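Local coordinates for cell surface protein (Faecalibacterium prausnitzii A2-165, PDB 4GT6) that is of unknown function but, as an extracellular leucine-rich repeat protein, probably binds other proteins through the repeat region that this fragment of it carries, at residues D327-I341 and S351-S365. Sequence-based numbering, arbitrary orientation.
Sequences DDAFAGCEQLERIAI and SAFSNCTALNNIEYS
R338 and E363 form a salt bridge across two neighbouring parallel strands. R338 grips side-on: NE reaches E363 OE2 at 2.9 Å and NH2 reaches OE1 at 3.0 Å. OE2 lies in the guanidinium plane, but both oxygens are met from above the carboxylate plane. The R338 chain runs extended from CG to NE and passes alongside the amide of N361. NH2 also forms a salt bridge with D317, and NH1 is hydrogen-bonded to S315, both on the strand before, so R338 links its own strand to a carboxylate on each neighbouring strand.

At the far end of the segments, S351 OG donates to D327 OD1 at 2.6 Å, on the anti lone pair. It also accepts from D328 N. Chi1 of 72° sets OG between its own backbone N and carbonyl carbon, where it meets both partners.

Strands 338-341 and 361-364 are joined by I339 N to N361 O, E363 N to I339 O and I341 N to E363 O. E337 O takes both N360 N and N361 N. In the turns, water 2 links C333 O and L336 O to A358 N.

Inside, the rings of F330 and F353 lie nearly parallel (6°) but slid apart, with centroids 5.2 Å apart. I339 CD1 meets the F353 edge, 3.5 Å from CE1, and also sits over one face of F330, offset toward its rim. L336 packs beside L359, and I339 beside I362. F307 and I316 continue this core into the preceding coil.

Such stacking of equivalent residues in successive coils is characteristic of the BspA-type leucine-rich repeat solenoid.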
loop_
_atom_site.group_PDB
_atom_site.type_symbol
_atom_site.label_atom_id
_atom_site.label_comp_id
_atom_site.label_asym_id
_atom_site.label_seq_id
_atom_site.Cartn_x
_atom_site.Cartn_y
_atom_site.Cartn_z
ATOM N N ASP A 327 -6.680 17.812 11.810
ATOM C CA ASP A 327 -7.407 16.763 12.536
ATOM C C ASP A 327 -6.494 15.652 13.052
ATOM O O ASP A 327 -5.592 15.217 12.347
ATOM C CB ASP A 327 -8.493 16.154 11.644
ATOM C CG ASP A 327 -9.773 16.977 11.617
ATOM O OD1 ASP A 327 -10.474 17.028 12.653
ATOM O OD2 ASP A 327 -10.094 17.529 10.558
ATOM N N ASP A 328 -6.708 15.235 14.315
ATOM C CA ASP A 328 -5.983 14.141 14.953
ATOM C C ASP A 328 -4.445 14.333 15.002
ATOM O O ASP A 328 -3.743 13.355 15.233
ATOM C CB ASP A 328 -6.296 12.813 14.213
ATOM C CG ASP A 328 -7.716 12.311 14.350
ATOM O OD1 ASP A 328 -8.421 12.761 15.287
ATOM O OD2 ASP A 328 -8.107 11.422 13.560
ATOM N N ALA A 329 -3.921 15.569 14.848
ATOM C CA ALA A 329 -2.470 15.805 14.857
ATOM C C ALA A 329 -1.769 15.191 16.092
ATOM O O ALA A 329 -0.662 14.679 15.949
ATOM C CB ALA A 329 -2.160 17.284 14.771
ATOM N N PHE A 330 -2.407 15.231 17.271
ATOM C CA PHE A 330 -1.842 14.639 18.498
ATOM C C PHE A 330 -2.826 13.656 19.131
ATOM O O PHE A 330 -2.758 13.425 20.339
ATOM C CB PHE A 330 -1.460 15.738 19.511
ATOM C CG PHE A 330 -0.334 16.611 19.017
ATOM C CD1 PHE A 330 0.995 16.252 19.240
ATOM C CD2 PHE A 330 -0.598 17.756 18.268
ATOM C CE1 PHE A 330 2.038 17.063 18.788
ATOM C CE2 PHE A 330 0.444 18.559 17.803
ATOM C CZ PHE A 330 1.753 18.220 18.084
ATOM N N ALA A 331 -3.737 13.070 18.333
ATOM C CA ALA A 331 -4.751 12.149 18.874
ATOM C C ALA A 331 -4.108 10.920 19.507
ATOM O O ALA A 331 -3.288 10.252 18.872
ATOM C CB ALA A 331 -5.725 11.721 17.786
ATOM N N GLY A 332 -4.478 10.645 20.758
ATOM C CA GLY A 332 -3.964 9.490 21.481
ATOM C C GLY A 332 -2.588 9.667 22.091
ATOM O O GLY A 332 -1.991 8.685 22.545
ATOM N N CYS A 333 -2.078 10.917 22.158
ATOM C CA CYS A 333 -0.796 11.199 22.819
ATOM C C CYS A 333 -1.089 11.306 24.326
ATOM O O CYS A 333 -1.100 12.397 24.910
ATOM C CB CYS A 333 -0.156 12.456 22.244
ATOM S SG CYS A 333 0.378 12.269 20.524
ATOM N N GLU A 334 -1.327 10.130 24.935
ATOM C CA GLU A 334 -1.728 9.897 26.331
ATOM C C GLU A 334 -0.747 10.448 27.387
ATOM O O GLU A 334 -1.157 10.616 28.535
ATOM C CB GLU A 334 -1.962 8.386 26.578
ATOM C CG GLU A 334 -0.792 7.481 26.213
ATOM C CD GLU A 334 -1.036 5.983 26.262
ATOM O OE1 GLU A 334 -1.918 5.484 25.524
ATOM O OE2 GLU A 334 -0.272 5.296 26.973
ATOM N N GLN A 335 0.523 10.716 27.021
ATOM C CA GLN A 335 1.531 11.206 27.969
ATOM C C GLN A 335 1.883 12.681 27.734
ATOM O O GLN A 335 2.689 13.250 28.480
ATOM C CB GLN A 335 2.805 10.344 27.898
ATOM C CG GLN A 335 2.711 9.019 28.663
ATOM C CD GLN A 335 3.996 8.219 28.575
ATOM O OE1 GLN A 335 5.089 8.686 28.927
ATOM N NE2 GLN A 335 3.895 6.989 28.082
ATOM N N LEU A 336 1.275 13.316 26.712
ATOM C CA LEU A 336 1.535 14.720 26.392
ATOM C C LEU A 336 1.010 15.619 27.505
ATOM O O LEU A 336 -0.194 15.636 27.744
ATOM C CB LEU A 336 0.913 15.082 25.032
ATOM C CG LEU A 336 1.145 16.497 24.494
ATOM C CD1 LEU A 336 2.650 16.759 24.214
ATOM C CD2 LEU A 336 0.345 16.702 23.213
ATOM N N GLU A 337 1.923 16.313 28.220
ATOM C CA GLU A 337 1.590 17.187 29.366
ATOM C C GLU A 337 1.652 18.653 29.015
ATOM O O GLU A 337 0.882 19.447 29.553
ATOM C CB GLU A 337 2.574 16.967 30.545
ATOM C CG GLU A 337 2.592 15.579 31.154
ATOM C CD GLU A 337 3.748 15.296 32.102
ATOM O OE1 GLU A 337 4.681 16.130 32.193
ATOM O OE2 GLU A 337 3.732 14.219 32.741
ATOM N N ARG A 338 2.620 19.021 28.160
ATOM C CA ARG A 338 2.897 20.398 27.812
ATOM C C ARG A 338 2.965 20.605 26.310
ATOM O O ARG A 338 3.615 19.836 25.599
ATOM C CB ARG A 338 4.235 20.821 28.446
ATOM C CG ARG A 338 4.609 22.293 28.261
ATOM C CD ARG A 338 6.090 22.511 28.504
ATOM N NE ARG A 338 6.547 23.750 27.883
ATOM C CZ ARG A 338 7.185 23.824 26.718
ATOM N NH1 ARG A 338 7.494 22.717 26.051
ATOM N NH2 ARG A 338 7.547 25.001 26.227
ATOM N N ILE A 339 2.334 21.680 25.842
ATOM C CA ILE A 339 2.419 22.064 24.435
ATOM C C ILE A 339 2.508 23.584 24.344
ATOM O O ILE A 339 1.711 24.287 24.960
ATOM C CB ILE A 339 1.303 21.470 23.521
ATOM C CG1 ILE A 339 1.540 21.891 22.030
ATOM C CG2 ILE A 339 -0.109 21.834 24.011
ATOM C CD1 ILE A 339 1.109 20.918 21.012
ATOM N N ALA A 340 3.510 24.078 23.615
ATOM C CA ALA A 340 3.650 25.517 23.372
ATOM C C ALA A 340 3.056 25.809 21.994
ATOM O O ALA A 340 3.474 25.205 21.007
ATOM C CB ALA A 340 5.107 25.946 23.455
ATOM N N ILE A 341 2.017 26.653 21.945
ATOM C CA ILE A 341 1.319 27.003 20.703
ATOM C C ILE A 341 1.588 28.484 20.361
ATOM O O ILE A 341 1.247 29.361 21.162
ATOM C CB ILE A 341 -0.201 26.698 20.830
ATOM C CG1 ILE A 341 -0.433 25.162 21.032
ATOM C CG2 ILE A 341 -0.969 27.241 19.600
ATOM C CD1 ILE A 341 -1.830 24.734 21.423
ATOM N N SER A 351 -10.472 17.488 17.366
ATOM C CA SER A 351 -9.834 16.163 17.305
ATOM C C SER A 351 -8.293 16.221 17.399
ATOM O O SER A 351 -7.677 15.196 17.691
ATOM C CB SER A 351 -10.228 15.439 16.026
ATOM O OG SER A 351 -9.580 16.069 14.934
ATOM N N ALA A 352 -7.674 17.399 17.164
ATOM C CA ALA A 352 -6.209 17.519 17.185
ATOM C C ALA A 352 -5.619 17.094 18.543
ATOM O O ALA A 352 -4.551 16.493 18.573
ATOM C CB ALA A 352 -5.790 18.943 16.847
ATOM N N PHE A 353 -6.334 17.347 19.646
ATOM C CA PHE A 353 -5.842 16.979 20.975
ATOM C C PHE A 353 -6.803 16.007 21.673
ATOM O O PHE A 353 -6.880 15.994 22.904
ATOM C CB PHE A 353 -5.581 18.250 21.816
ATOM C CG PHE A 353 -4.421 19.045 21.261
ATOM C CD1 PHE A 353 -3.108 18.658 21.512
ATOM C CD2 PHE A 353 -4.640 20.141 20.437
ATOM C CE1 PHE A 353 -2.038 19.363 20.968
ATOM C CE2 PHE A 353 -3.565 20.849 19.887
ATOM C CZ PHE A 353 -2.273 20.447 20.145
ATOM N N SER A 354 -7.497 15.148 20.886
ATOM C CA SER A 354 -8.419 14.148 21.425
ATOM C C SER A 354 -7.625 13.042 22.111
ATOM O O SER A 354 -6.514 12.732 21.686
ATOM C CB SER A 354 -9.313 13.578 20.326
ATOM O OG SER A 354 -8.559 13.023 19.261
ATOM N N ASN A 355 -8.169 12.491 23.206
ATOM C CA ASN A 355 -7.539 11.427 24.009
ATOM C C ASN A 355 -6.101 11.807 24.447
ATOM O O ASN A 355 -5.165 11.010 24.322
ATOM C CB ASN A 355 -7.554 10.076 23.269
ATOM C CG ASN A 355 -8.929 9.484 23.106
ATOM O OD1 ASN A 355 -9.460 9.388 21.996
ATOM N ND2 ASN A 355 -9.529 9.051 24.205
ATOM N N CYS A 356 -5.938 13.063 24.892
ATOM C CA CYS A 356 -4.709 13.631 25.445
ATOM C C CYS A 356 -4.998 13.924 26.923
ATOM O O CYS A 356 -5.094 15.084 27.347
ATOM C CB CYS A 356 -4.274 14.872 24.672
ATOM S SG CYS A 356 -3.525 14.499 23.064
ATOM N N THR A 357 -5.161 12.843 27.692
ATOM C CA THR A 357 -5.591 12.899 29.092
ATOM C C THR A 357 -4.517 13.474 30.064
ATOM O O THR A 357 -4.895 13.940 31.142
ATOM C CB THR A 357 -6.122 11.530 29.553
ATOM O OG1 THR A 357 -5.134 10.525 29.346
ATOM C CG2 THR A 357 -7.404 11.133 28.825
ATOM N N ALA A 358 -3.224 13.499 29.688
ATOM C CA ALA A 358 -2.197 14.060 30.577
ATOM C C ALA A 358 -1.972 15.564 30.323
ATOM O O ALA A 358 -1.234 16.203 31.077
ATOM C CB ALA A 358 -0.885 13.303 30.419
ATOM N N LEU A 359 -2.623 16.126 29.283
ATOM C CA LEU A 359 -2.469 17.517 28.848
ATOM C C LEU A 359 -3.045 18.511 29.864
ATOM O O LEU A 359 -4.265 18.666 29.971
ATOM C CB LEU A 359 -3.100 17.698 27.452
ATOM C CG LEU A 359 -2.824 18.988 26.689
ATOM C CD1 LEU A 359 -1.315 19.231 26.514
ATOM C CD2 LEU A 359 -3.492 18.944 25.315
ATOM N N ASN A 360 -2.145 19.167 30.627
ATOM C CA ASN A 360 -2.514 20.120 31.677
ATOM C C ASN A 360 -1.797 21.479 31.535
ATOM O O ASN A 360 -2.065 22.386 32.321
ATOM C CB ASN A 360 -2.232 19.516 33.070
ATOM C CG ASN A 360 -0.803 19.070 33.330
ATOM O OD1 ASN A 360 0.174 19.616 32.800
ATOM N ND2 ASN A 360 -0.650 18.092 34.216
ATOM N N ASN A 361 -0.895 21.621 30.554
ATOM C CA ASN A 361 -0.150 22.860 30.390
ATOM C C ASN A 361 -0.084 23.285 28.922
ATOM O O ASN A 361 0.758 22.802 28.169
ATOM C CB ASN A 361 1.264 22.710 30.991
ATOM C CG ASN A 361 2.135 23.948 30.963
ATOM O OD1 ASN A 361 1.679 25.081 30.755
ATOM N ND2 ASN A 361 3.420 23.753 31.210
ATOM N N ILE A 362 -0.961 24.220 28.534
ATOM C CA ILE A 362 -0.965 24.782 27.188
ATOM C C ILE A 362 -0.341 26.179 27.294
ATOM O O ILE A 362 -0.937 27.069 27.900
ATOM C CB ILE A 362 -2.386 24.778 26.532
ATOM C CG1 ILE A 362 -2.911 23.335 26.340
ATOM C CG2 ILE A 362 -2.391 25.545 25.189
ATOM C CD1 ILE A 362 -4.438 23.202 26.107
ATOM N N GLU A 363 0.881 26.345 26.756
ATOM C CA GLU A 363 1.603 27.624 26.740
ATOM C C GLU A 363 1.290 28.345 25.434
ATOM O O GLU A 363 1.862 28.015 24.398
ATOM C CB GLU A 363 3.126 27.427 26.885
ATOM C CG GLU A 363 3.598 26.791 28.182
ATOM C CD GLU A 363 5.105 26.672 28.318
ATOM O OE1 GLU A 363 5.836 27.192 27.443
ATOM O OE2 GLU A 363 5.557 26.055 29.309
ATOM N N TYR A 364 0.362 29.305 25.476
ATOM C CA TYR A 364 -0.041 30.073 24.303
ATOM C C TYR A 364 0.552 31.467 24.397
ATOM O O TYR A 364 0.358 32.161 25.394
ATOM C CB TYR A 364 -1.566 30.090 24.194
ATOM C CG TYR A 364 -2.119 30.872 23.025
ATOM C CD1 TYR A 364 -1.904 30.453 21.712
ATOM C CD2 TYR A 364 -2.910 31.998 23.229
ATOM C CE1 TYR A 364 -2.450 31.147 20.633
ATOM C CE2 TYR A 364 -3.479 32.683 22.162
ATOM C CZ TYR A 364 -3.220 32.276 20.866
ATOM O OH TYR A 364 -3.793 32.972 19.834
ATOM N N SER A 365 1.306 31.865 23.363
ATOM C CA SER A 365 2.014 33.143 23.330
ATOM C C SER A 365 1.114 34.352 23.018
ATOM O O SER A 365 1.583 35.486 23.118
ATOM C CB SER A 365 3.173 33.080 22.341
ATOM O OG SER A 365 2.717 32.659 21.068
HETATM O O HOH W 1 -12.478 17.905 15.340
HETATM O O HOH W 2 -1.969 13.851 27.145
HETATM O O HOH W 3 -2.704 9.763 30.576
#